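Local coordinates for protein beta-1,4-mannanase (Caldicellulosiruptor saccharolyticus, PDB 1PMH) that binds mannohexaose on one sheet of a calcium-carrying beta-sandwich carbohydrate-binding module, probably anchoring its parent beta-1,4-mannanase to mannan, at residues K45-L50 with Y174-R179; N58-G63 with V159-G164; E74-F79 with K153-L158. All coordinates share one frame; numbering follows the deposited sequence.

Contact 1 of 3, residues K45-L50 with Y174-R179; sequences KYALRL and YLDNVR. With CA (calcium ion), chain C.
Tyr-174 and Arg-49, a non-hydrogen-bonded antiparallel pair, send their side chains the same way, side by side. Tyr-174 CE2 lies 3.8 Å from Arg-49 CG, and ring and guanidinium planes are 72° apart. Beyond the pair, Asp-38 takes a hydrogen bond from Tyr-174 OH and a salt bridge from Arg-49 NH1. An alanine in place of Tyr-174 would probably leave the aliphatic part of Arg-49 without its flanking ring and Asp-38 without its phenol partner. Leu-175 N donates to Leu-48 O at 2.9 Å, and Leu-48 N returns a bond of 2.9 Å to Leu-175 O. This hydrogen-bonded pair belongs to one sheet of the jelly-roll beta-sandwich; Leu-175 CD1 meets Leu-50 CD1 at 4.3 Å, and both leucines pack on phenylalanines of the facing sheet. Asp-176 CG stands anti to the backbone N (chi1 -154°), and both carboxylate oxygens bind the calcium ion. Tyr-46 O binds the calcium ion at 2.3 Å, with Asp-10, Glu-12, Asn-44 and a water completing the site. Asn-177 supports this shell twice: its N donates to Asp-176 OD1 at 2.9 Å from above the carboxylate plane, and its OD1 accepts from the calcium-bound water.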
loop_
_atom_site.group_PDB
_atom_site.type_symbol
_atom_site.label_atom_id
_atom_site.label_comp_id
_atom_site.label_asym_id
_atom_site.label_seq_id
_atom_site.Cartn_x
_atom_site.Cartn_y
_atom_site.Cartn_z
ATOM N N LYS A 45 -5.074 13.142 -9.753
ATOM C CA LYS A 45 -3.961 13.332 -10.682
ATOM C C LYS A 45 -2.739 12.436 -10.428
ATOM O O LYS A 45 -2.051 12.039 -11.378
ATOM C CB LYS A 45 -3.473 14.773 -10.640
ATOM C CG LYS A 45 -2.393 15.152 -11.633
ATOM C CD LYS A 45 -2.339 16.663 -11.651
ATOM C CE LYS A 45 -1.354 17.237 -12.603
ATOM N NZ LYS A 45 -1.683 18.701 -12.808
ATOM N N TYR A 46 -2.509 12.096 -9.158
ATOM C CA TYR A 46 -1.280 11.428 -8.763
ATOM C C TYR A 46 -1.521 10.148 -7.986
ATOM O O TYR A 46 -2.470 10.043 -7.222
ATOM C CB TYR A 46 -0.420 12.340 -7.869
ATOM C CG TYR A 46 0.031 13.658 -8.494
ATOM C CD1 TYR A 46 1.118 13.713 -9.360
ATOM C CD2 TYR A 46 -0.632 14.839 -8.201
ATOM C CE1 TYR A 46 1.533 14.935 -9.935
ATOM C CE2 TYR A 46 -0.220 16.063 -8.739
ATOM C CZ TYR A 46 0.850 16.087 -9.592
ATOM O OH TYR A 46 1.277 17.275 -10.132
ATOM N N ALA A 47 -0.588 9.210 -8.084
ATOM C CA ALA A 47 -0.576 7.979 -7.314
ATOM C C ALA A 47 0.856 7.623 -7.002
ATOM O O ALA A 47 1.778 8.094 -7.653
ATOM C CB ALA A 47 -1.271 6.869 -8.070
ATOM N N LEU A 48 1.029 6.759 -6.011
ATOM C CA LEU A 48 2.323 6.242 -5.645
ATOM C C LEU A 48 2.640 5.054 -6.501
ATOM O O LEU A 48 1.953 4.049 -6.440
ATOM C CB LEU A 48 2.374 5.930 -4.161
ATOM C CG LEU A 48 3.767 5.655 -3.577
ATOM C CD1 LEU A 48 4.553 6.946 -3.478
ATOM C CD2 LEU A 48 3.647 4.965 -2.248
ATOM N N ARG A 49 3.739 5.123 -7.250
ATOM C CA ARG A 49 4.193 4.036 -8.093
ATOM C C ARG A 49 5.337 3.280 -7.423
ATOM O O ARG A 49 6.383 3.889 -7.098
ATOM C CB ARG A 49 4.641 4.587 -9.462
ATOM C CG ARG A 49 5.156 3.507 -10.403
ATOM C CD ARG A 49 5.474 4.055 -11.775
ATOM N NE ARG A 49 6.194 3.059 -12.565
ATOM C CZ ARG A 49 6.075 2.845 -13.847
ATOM N NH1 ARG A 49 5.305 3.593 -14.619
ATOM N NH2 ARG A 49 6.831 1.893 -14.359
ATOM N N LEU A 50 5.184 1.975 -7.287
ATOM C CA LEU A 50 6.196 1.071 -6.748
ATOM C C LEU A 50 6.639 0.188 -7.897
ATOM O O LEU A 50 5.871 -0.608 -8.408
ATOM C CB LEU A 50 5.584 0.217 -5.644
ATOM C CG LEU A 50 4.822 0.940 -4.537
ATOM C CD1 LEU A 50 4.171 -0.064 -3.581
ATOM C CD2 LEU A 50 5.710 1.926 -3.836
ATOM N N TYR A 174 0.654 0.286 -7.938
ATOM C CA TYR A 174 0.353 1.635 -7.486
ATOM C C TYR A 174 -0.479 1.576 -6.219
ATOM O O TYR A 174 -1.342 0.717 -6.048
ATOM C CB TYR A 174 -0.393 2.454 -8.535
ATOM C CG TYR A 174 0.254 2.535 -9.888
ATOM C CD1 TYR A 174 0.147 1.499 -10.805
ATOM C CD2 TYR A 174 0.948 3.688 -10.295
ATOM C CE1 TYR A 174 0.727 1.588 -12.082
ATOM C CE2 TYR A 174 1.545 3.748 -11.555
ATOM C CZ TYR A 174 1.440 2.717 -12.442
ATOM O OH TYR A 174 1.982 2.757 -13.703
ATOM N N LEU A 175 -0.246 2.531 -5.351
ATOM C CA LEU A 175 -1.081 2.785 -4.195
ATOM C C LEU A 175 -1.680 4.169 -4.315
ATOM O O LEU A 175 -1.043 5.117 -4.778
ATOM C CB LEU A 175 -0.322 2.716 -2.892
ATOM C CG LEU A 175 0.135 1.379 -2.439
ATOM C CD1 LEU A 175 0.984 1.538 -1.177
ATOM C CD2 LEU A 175 -1.040 0.457 -2.140
ATOM N N ASP A 176 -2.913 4.311 -3.857
ATOM C CA ASP A 176 -3.531 5.643 -3.788
ATOM C C ASP A 176 -4.555 5.626 -2.663
ATOM O O ASP A 176 -5.012 4.579 -2.195
ATOM C CB ASP A 176 -4.179 6.033 -5.121
ATOM C CG ASP A 176 -4.293 7.527 -5.373
ATOM O OD1 ASP A 176 -3.933 8.329 -4.497
ATOM O OD2 ASP A 176 -4.755 7.916 -6.448
ATOM N N ASN A 177 -4.951 6.842 -2.286
ATOM C CA ASN A 177 -6.060 7.013 -1.342
ATOM C C ASN A 177 -5.887 6.154 -0.099
ATOM O O ASN A 177 -6.808 5.453 0.346
ATOM C CB ASN A 177 -7.381 6.771 -2.043
ATOM C CG ASN A 177 -7.637 7.812 -3.109
ATOM O OD1 ASN A 177 -7.202 8.959 -2.990
ATOM N ND2 ASN A 177 -8.334 7.444 -4.152
ATOM N N VAL A 178 -4.695 6.277 0.478
ATOM C CA VAL A 178 -4.449 5.621 1.766
ATOM C C VAL A 178 -5.004 6.558 2.822
ATOM O O VAL A 178 -4.570 7.684 2.918
ATOM C CB VAL A 178 -2.947 5.373 1.942
ATOM C CG1 VAL A 178 -2.683 4.821 3.345
ATOM C CG2 VAL A 178 -2.420 4.435 0.832
ATOM N N ARG A 179 -5.969 6.080 3.600
ATOM C CA ARG A 179 -6.669 6.919 4.552
ATOM C C ARG A 179 -6.717 6.246 5.913
ATOM O O ARG A 179 -7.016 5.048 6.031
ATOM C CB ARG A 179 -8.105 7.223 4.099
ATOM C CG ARG A 179 -8.138 7.990 2.786
ATOM C CD ARG A 179 -9.480 8.567 2.501
ATOM N NE ARG A 179 -10.346 7.475 2.091
ATOM C CZ ARG A 179 -11.643 7.656 1.851
ATOM N NH1 ARG A 179 -12.216 8.825 2.090
ATOM N NH2 ARG A 179 -12.367 6.626 1.436
HETATM CA CA CA C . -4.295 10.362 -5.888
HETATM O O HOH W 1 -6.368 10.665 -4.887
#

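Contact 2 of 3, residues N58-G63 with V159-G164; sequences NGWDQG and VFQFAG. With BMA (beta-D-mannopyranose), chain B; BMA (beta-D-mannopyranose), chain D; EDO (1,2-ethanediol), chain E.
The mannohexaose-binding site uses the indole of Trp-60 as a platform, backed by Ala-163 and flanked by the amides of Gln-62 and Gln-161. A mannose lies over the centre of one indole face, its C5 3.5 Å above the plane. From the opposite face Ala-163 CB makes a CH-pi contact, 3.5 Å from the centroid of the six-membered ring of Trp-60, so the indole is sandwiched between sugar and strand. Its rotation is also fixed at the rim, where Trp-60 NE1 donates to Gln-62 OE1 at 2.8 Å with the oxygen in the ring plane. Gln-161, extended beyond CG, crosses the indole at about a right angle and presents its amide to the next mannose: OE1 accepts from the sugar O2 at 2.6 Å, while NE2 donates to O3 at 3.0 Å. The Gln-62 amide is stacked on that of Gln-161, planes 19° apart, and adds a weak bond from NE2 to the same O3. The two NE2 atoms are both donors and form no bond to each other; each has an oxygen of the Asp-64 carboxylate as a further acceptor. Beneath the side chains, Asp-61 N donates to Gly-164 O at 2.8 Å and Gly-63 N to Phe-162 O at 2.8 Å. Trp-60 and Asp-61 both face Gly-164 in a classic beta bulge, just after an Asx turn made by Asn-58 OD1 and Trp-60 N. An aromatic platform with polar side chains beside it, on one sheet of a beta-sandwich, is characteristic of carbohydrate-binding modules that grip single glycan chains.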
loop_
_atom_site.group_PDB
_atom_site.type_symbol
_atom_site.label_atom_id
_atom_site.label_comp_id
_atom_site.label_asym_id
_atom_site.label_seq_id
_atom_site.Cartn_x
_atom_site.Cartn_y
_atom_site.Cartn_z
ATOM N N ASN A 58 11.255 -17.800 -5.318
ATOM C CA ASN A 58 11.106 -17.390 -3.944
ATOM C C ASN A 58 9.634 -17.367 -3.560
ATOM O O ASN A 58 8.903 -16.599 -4.181
ATOM C CB ASN A 58 11.767 -16.016 -3.834
ATOM C CG ASN A 58 11.884 -15.524 -2.382
ATOM O OD1 ASN A 58 11.153 -16.032 -1.538
ATOM N ND2 ASN A 58 12.722 -14.622 -2.163
ATOM N N GLY A 59 9.239 -18.173 -2.552
ATOM C CA GLY A 59 7.864 -18.208 -2.113
ATOM C C GLY A 59 7.465 -17.061 -1.221
ATOM O O GLY A 59 6.295 -16.974 -0.878
ATOM N N TRP A 60 8.430 -16.234 -0.821
ATOM C CA TRP A 60 8.125 -15.055 0.013
ATOM C C TRP A 60 9.177 -13.972 -0.261
ATOM O O TRP A 60 10.082 -13.741 0.541
ATOM C CB TRP A 60 8.046 -15.454 1.491
ATOM C CG TRP A 60 7.398 -14.373 2.283
ATOM C CD1 TRP A 60 8.047 -13.417 2.985
ATOM C CD2 TRP A 60 6.011 -14.085 2.398
ATOM N NE1 TRP A 60 7.143 -12.557 3.558
ATOM C CE2 TRP A 60 5.881 -12.936 3.205
ATOM C CE3 TRP A 60 4.851 -14.709 1.937
ATOM C CZ2 TRP A 60 4.636 -12.412 3.567
ATOM C CZ3 TRP A 60 3.649 -14.191 2.284
ATOM C CH2 TRP A 60 3.544 -13.051 3.073
ATOM N N ASP A 61 9.016 -13.258 -1.374
ATOM C CA ASP A 61 9.998 -12.293 -1.837
ATOM C C ASP A 61 9.578 -10.900 -1.350
ATOM O O ASP A 61 8.856 -10.172 -2.042
ATOM C CB ASP A 61 10.080 -12.368 -3.362
ATOM C CG ASP A 61 11.254 -11.649 -3.943
ATOM O OD1 ASP A 61 11.988 -10.912 -3.248
ATOM O OD2 ASP A 61 11.508 -11.795 -5.169
ATOM N N GLN A 62 9.985 -10.577 -0.131
ATOM C CA GLN A 62 9.388 -9.523 0.667
ATOM C C GLN A 62 10.056 -8.169 0.478
ATOM O O GLN A 62 11.271 -8.074 0.281
ATOM C CB GLN A 62 9.507 -9.934 2.152
ATOM C CG GLN A 62 8.797 -9.051 3.161
ATOM C CD GLN A 62 9.022 -9.507 4.575
ATOM O OE1 GLN A 62 8.816 -10.693 4.910
ATOM N NE2 GLN A 62 9.425 -8.608 5.448
ATOM N N GLY A 63 9.262 -7.104 0.587
ATOM C CA GLY A 63 9.735 -5.740 0.649
ATOM C C GLY A 63 8.777 -4.959 1.526
ATOM O O GLY A 63 7.602 -5.292 1.593
ATOM N N VAL A 159 3.085 0.753 7.514
ATOM C CA VAL A 159 3.881 -0.078 6.644
ATOM C C VAL A 159 2.974 -0.903 5.750
ATOM O O VAL A 159 2.018 -1.523 6.222
ATOM C CB VAL A 159 4.835 -0.969 7.423
ATOM C CG1 VAL A 159 5.596 -1.922 6.500
ATOM C CG2 VAL A 159 5.808 -0.128 8.253
ATOM N N PHE A 160 3.320 -0.898 4.465
ATOM C CA PHE A 160 2.775 -1.829 3.499
ATOM C C PHE A 160 3.878 -2.818 3.130
ATOM O O PHE A 160 4.933 -2.416 2.672
ATOM C CB PHE A 160 2.305 -1.145 2.226
ATOM C CG PHE A 160 1.053 -0.350 2.402
ATOM C CD1 PHE A 160 1.086 0.864 3.008
ATOM C CD2 PHE A 160 -0.172 -0.839 1.933
ATOM C CE1 PHE A 160 -0.077 1.637 3.205
ATOM C CE2 PHE A 160 -1.318 -0.108 2.095
ATOM C CZ PHE A 160 -1.227 1.119 2.734
ATOM N N GLN A 161 3.625 -4.103 3.409
ATOM C CA GLN A 161 4.514 -5.163 3.038
ATOM C C GLN A 161 3.981 -5.827 1.777
ATOM O O GLN A 161 2.805 -6.086 1.685
ATOM C CB GLN A 161 4.652 -6.173 4.159
ATOM C CG GLN A 161 5.619 -7.295 3.820
ATOM C CD GLN A 161 5.783 -8.215 5.009
ATOM O OE1 GLN A 161 5.204 -9.317 5.043
ATOM N NE2 GLN A 161 6.541 -7.793 5.988
ATOM N N PHE A 162 4.879 -6.113 0.828
ATOM C CA PHE A 162 4.560 -6.864 -0.357
ATOM C C PHE A 162 5.469 -8.061 -0.387
ATOM O O PHE A 162 6.663 -7.932 -0.119
ATOM C CB PHE A 162 4.788 -6.012 -1.605
ATOM C CG PHE A 162 3.891 -4.842 -1.697
ATOM C CD1 PHE A 162 4.204 -3.640 -1.088
ATOM C CD2 PHE A 162 2.692 -4.930 -2.413
ATOM C CE1 PHE A 162 3.317 -2.575 -1.146
ATOM C CE2 PHE A 162 1.820 -3.837 -2.433
ATOM C CZ PHE A 162 2.167 -2.688 -1.839
ATOM N N ALA A 163 4.970 -9.214 -0.808
ATOM C CA ALA A 163 5.840 -10.386 -0.926
ATOM C C ALA A 163 5.424 -11.216 -2.112
ATOM O O ALA A 163 4.315 -11.732 -2.183
ATOM C CB ALA A 163 5.818 -11.255 0.348
ATOM N N GLY A 164 6.341 -11.355 -3.058
ATOM C CA GLY A 164 6.080 -12.261 -4.176
ATOM C C GLY A 164 6.001 -13.709 -3.688
ATOM O O GLY A 164 6.823 -14.165 -2.921
HETATM C C1 BMA B . 4.130 -16.929 5.418
HETATM C C2 BMA B . 3.143 -16.422 6.444
HETATM C C3 BMA B . 3.435 -14.950 6.695
HETATM C C4 BMA B . 4.899 -14.720 6.911
HETATM C C5 BMA B . 5.774 -15.331 5.808
HETATM C C6 BMA B . 7.260 -15.192 6.013
HETATM O O2 BMA B . 3.331 -17.129 7.655
HETATM O O3 BMA B . 2.616 -14.413 7.728
HETATM O O4 BMA B . 5.052 -13.320 6.881
HETATM O O5 BMA B . 5.476 -16.715 5.710
HETATM O O6 BMA B . 7.647 -15.697 7.272
HETATM C C1 BMA D . 5.956 -12.803 7.814
HETATM C C2 BMA D . 6.360 -11.423 7.393
HETATM C C3 BMA D . 7.295 -10.874 8.466
HETATM C C4 BMA D . 6.626 -10.989 9.846
HETATM C C5 BMA D . 6.096 -12.386 10.093
HETATM C C6 BMA D . 5.304 -12.410 11.389
HETATM O O2 BMA D . 5.215 -10.606 7.292
HETATM O O3 BMA D . 7.677 -9.541 8.100
HETATM O O4 BMA D . 7.598 -10.838 10.844
HETATM O O5 BMA D . 5.251 -12.788 9.049
HETATM O O6 BMA D . 5.017 -13.731 11.685
HETATM C C1 EDO E . 14.423 -8.487 -6.284
HETATM O O1 EDO E . 15.286 -8.188 -5.217
HETATM C C2 EDO E . 13.292 -9.197 -5.585
HETATM O O2 EDO E . 13.105 -10.273 -6.457
#

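Contact 3 of 3, residues E74-F79 with K153-L158. With BMA (beta-D-mannopyranose), chain F; EDO (1,2-ethanediol), chain G.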
loop_
_atom_site.group_PDB
_atom_site.type_symbol
_atom_site.label_atom_id
_atom_site.label_comp_id
_atom_site.label_asym_id
_atom_site.label_seq_id
_atom_site.Cartn_x
_atom_site.Cartn_y
_atom_site.Cartn_z
ATOM N N GLU A 74 9.922 8.706 13.988
ATOM C CA GLU A 74 9.797 8.286 15.371
ATOM C C GLU A 74 8.683 9.040 16.093
ATOM O O GLU A 74 8.527 8.921 17.311
ATOM C CB GLU A 74 11.051 8.204 16.238
ATOM C CG GLU A 74 11.943 7.045 15.882
ATOM C CD GLU A 74 11.428 5.696 16.317
ATOM O OE1 GLU A 74 10.347 5.507 16.928
ATOM O OE2 GLU A 74 12.165 4.768 15.950
ATOM N N GLY A 75 7.843 9.756 15.366
ATOM C CA GLY A 75 6.696 10.366 16.009
ATOM C C GLY A 75 5.685 9.364 16.481
ATOM O O GLY A 75 5.675 8.226 16.049
ATOM N N GLN A 76 4.813 9.836 17.372
ATOM C CA GLN A 76 3.666 9.095 17.821
ATOM C C GLN A 76 2.434 9.794 17.255
ATOM O O GLN A 76 2.487 10.965 16.855
ATOM C CB GLN A 76 3.748 8.840 19.336
ATOM C CG GLN A 76 5.049 8.077 19.773
ATOM C CD GLN A 76 4.926 6.613 20.276
ATOM O OE1 GLN A 76 5.810 5.738 19.995
ATOM N NE2 GLN A 76 3.837 6.337 20.992
ATOM N N PHE A 77 1.360 9.053 17.095
ATOM C CA PHE A 77 0.114 9.578 16.578
ATOM C C PHE A 77 -0.988 9.030 17.446
ATOM O O PHE A 77 -0.975 7.851 17.811
ATOM C CB PHE A 77 -0.107 9.139 15.127
ATOM C CG PHE A 77 -1.378 9.678 14.497
ATOM C CD1 PHE A 77 -1.408 10.919 13.901
ATOM C CD2 PHE A 77 -2.516 8.887 14.451
ATOM C CE1 PHE A 77 -2.587 11.408 13.339
ATOM C CE2 PHE A 77 -3.674 9.325 13.836
ATOM C CZ PHE A 77 -3.707 10.580 13.316
ATOM N N ASP A 78 -1.944 9.875 17.793
ATOM C CA ASP A 78 -3.070 9.480 18.621
ATOM C C ASP A 78 -4.167 8.906 17.758
ATOM O O ASP A 78 -4.897 9.637 17.085
ATOM C CB ASP A 78 -3.522 10.667 19.462
ATOM C CG ASP A 78 -4.471 10.248 20.552
ATOM O OD1 ASP A 78 -4.929 9.086 20.528
ATOM O OD2 ASP A 78 -4.783 11.052 21.444
ATOM N N PHE A 79 -4.257 7.577 17.745
ATOM C CA PHE A 79 -5.282 6.854 17.005
ATOM C C PHE A 79 -6.640 6.797 17.704
ATOM O O PHE A 79 -7.530 6.124 17.208
ATOM C CB PHE A 79 -4.810 5.450 16.617
ATOM C CG PHE A 79 -3.678 5.403 15.633
ATOM C CD1 PHE A 79 -3.916 5.440 14.277
ATOM C CD2 PHE A 79 -2.354 5.303 16.051
ATOM C CE1 PHE A 79 -2.870 5.380 13.390
ATOM C CE2 PHE A 79 -1.290 5.252 15.148
ATOM C CZ PHE A 79 -1.574 5.311 13.811
ATOM N N LYS A 153 -2.299 6.540 21.568
ATOM C CA LYS A 153 -1.037 6.978 21.001
ATOM C C LYS A 153 -0.141 5.774 20.701
ATOM O O LYS A 153 0.112 4.939 21.571
ATOM C CB LYS A 153 -0.358 7.966 21.938
ATOM C CG LYS A 153 -1.044 9.304 22.075
ATOM C CD LYS A 153 -0.504 10.065 23.299
ATOM C CE LYS A 153 -1.103 9.567 24.599
ATOM N NZ LYS A 153 -0.775 10.228 25.900
ATOM N N LYS A 154 0.326 5.716 19.451
ATOM C CA LYS A 154 1.197 4.649 18.980
ATOM C C LYS A 154 2.234 5.243 18.062
ATOM O O LYS A 154 2.072 6.307 17.487
ATOM C CB LYS A 154 0.364 3.593 18.228
ATOM C CG LYS A 154 -0.616 2.772 19.104
ATOM C CD LYS A 154 0.077 1.845 20.051
ATOM C CE LYS A 154 -0.931 0.934 20.700
ATOM N NZ LYS A 154 -0.288 0.013 21.652
ATOM N N ARG A 155 3.312 4.484 17.874
ATOM C CA ARG A 155 4.361 4.830 16.941
ATOM C C ARG A 155 3.768 4.965 15.539
ATOM O O ARG A 155 3.119 4.054 15.051
ATOM C CB ARG A 155 5.424 3.742 16.975
ATOM C CG ARG A 155 6.686 4.025 16.247
ATOM C CD ARG A 155 7.739 2.981 16.611
ATOM N NE ARG A 155 9.016 3.186 15.939
ATOM C CZ ARG A 155 9.305 2.709 14.748
ATOM N NH1 ARG A 155 8.430 2.011 14.042
ATOM N NH2 ARG A 155 10.502 2.971 14.238
ATOM N N ALA A 156 4.016 6.108 14.906
ATOM C CA ALA A 156 3.219 6.578 13.786
ATOM C C ALA A 156 3.733 6.159 12.413
ATOM O O ALA A 156 3.728 6.968 11.482
ATOM C CB ALA A 156 3.072 8.052 13.831
ATOM N N GLN A 157 4.208 4.914 12.308
ATOM C CA GLN A 157 4.710 4.425 11.024
ATOM C C GLN A 157 3.716 3.402 10.477
ATOM O O GLN A 157 3.487 2.355 11.075
ATOM C CB GLN A 157 6.113 3.852 11.189
ATOM C CG GLN A 157 6.716 3.571 9.830
ATOM C CD GLN A 157 8.057 2.891 9.903
ATOM O OE1 GLN A 157 8.261 1.966 10.696
ATOM N NE2 GLN A 157 9.004 3.352 9.085
ATOM N N LEU A 158 3.194 3.711 9.298
ATOM C CA LEU A 158 2.328 2.786 8.563
ATOM C C LEU A 158 3.228 2.079 7.568
ATOM O O LEU A 158 3.985 2.732 6.856
ATOM C CB LEU A 158 1.253 3.587 7.860
ATOM C CG LEU A 158 0.166 2.877 7.110
ATOM C CD1 LEU A 158 -0.675 1.985 7.964
ATOM C CD2 LEU A 158 -0.684 3.898 6.374
HETATM C C1 BMA F . 14.039 -2.412 14.587
HETATM C C2 BMA F . 15.557 -2.438 14.764
HETATM C C3 BMA F . 16.024 -1.633 15.976
HETATM C C4 BMA F . 15.592 -0.177 15.812
HETATM C C5 BMA F . 14.079 -0.157 15.639
HETATM C C6 BMA F . 13.474 1.197 15.260
HETATM O O2 BMA F . 16.183 -1.916 13.608
HETATM O O3 BMA F . 17.424 -1.772 16.129
HETATM O O4 BMA F . 15.949 0.581 16.950
HETATM O O5 BMA F . 13.603 -1.068 14.665
HETATM O O6 BMA F . 13.748 1.550 13.908
HETATM C C1 EDO G . 9.339 5.882 5.509
HETATM O O1 EDO G . 9.136 5.198 6.733
HETATM C C2 EDO G . 9.608 7.374 5.629
HETATM O O2 EDO G . 8.526 8.165 6.057
HETATM O O HOH W 2 2.676 4.268 22.429
#
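Arg-155 sets CG anti to its backbone N (chi1 -170°) and runs extended to NE, while Glu-74 bends at chi2 (-74°), and their charged ends meet side-on. In one of two conformers of Glu-74, Arg-155 NE donates to OE1 at 2.9 Å on its syn side but tilted out of the carboxylate plane, and Arg-155 NH2 donates to Glu-74 OE2 at 3.0 Å. The second oxygen lies in the guanidinium plane, although the donor stands above the plane of the carboxylate; the two flat groups are 62° apart, and the salt bridge may differ in the other conformer. Arg-155 NH1 turns to Asn-110 O and, weakly, to Gln-157 OE1. Both Glu-74 and Arg-155 belong to the glycan pocket, where a mannose O6 approaches Arg-155 NH2 to 3.6 Å without a hydrogen bond. Behind the bridge the backbones pair antiparallel. Ala-156 N donates to Gly-75 O at 2.9 Å, and Phe-77 and Lys-154 exchange two bonds, Phe-77 N to Lys-154 O and Lys-154 N to Phe-77 O. The CB of Ala-156 points toward strand 76-78 and touches Phe-77 CB at 3.6 Å. Phe-77 brings CD2 over the centre of the Phe-79 ring, 3.5 Å above its plane. Lys-154 crosses Phe-79 at about a right angle, its CB 3.9 Å from Phe-79 CE2, and its ammonium makes a cation-pi contact with Phe-150. The short strand 76-78 thus pairs with the start of strand 153-165. Trp-68 of strand 61-68 touches both Glu-74 and Arg-155, and Phe-79 reaches Ile-180 of strand 172-181, which belongs to the other sheet of the sandwich.

Overall arrangement
Of the strands in these contacts, 47-53 comes first from the N terminus, after strands 7-9, 20-21 and 30-36; its partner in contact 1 is strand 172-181, which closes the widest loop, the segments 124 residues apart at their nearest ends. Within that loop, strand 61-68 meets strand 153-165 in contact 2, and inside this strand 76-78 joins the beginning of strand 153-165 in contact 3. The three therefore nest and none cross. Contact 1 ties strands of the sheet whose strand 172-181 gives one calcium ligand, whereas contacts 2 and 3 adjoin in the glycan-binding sheet. The sheets meet in the core: Leu-50 packs on Phe-162, and Val-178 touches both Phe-160 and Leu-158.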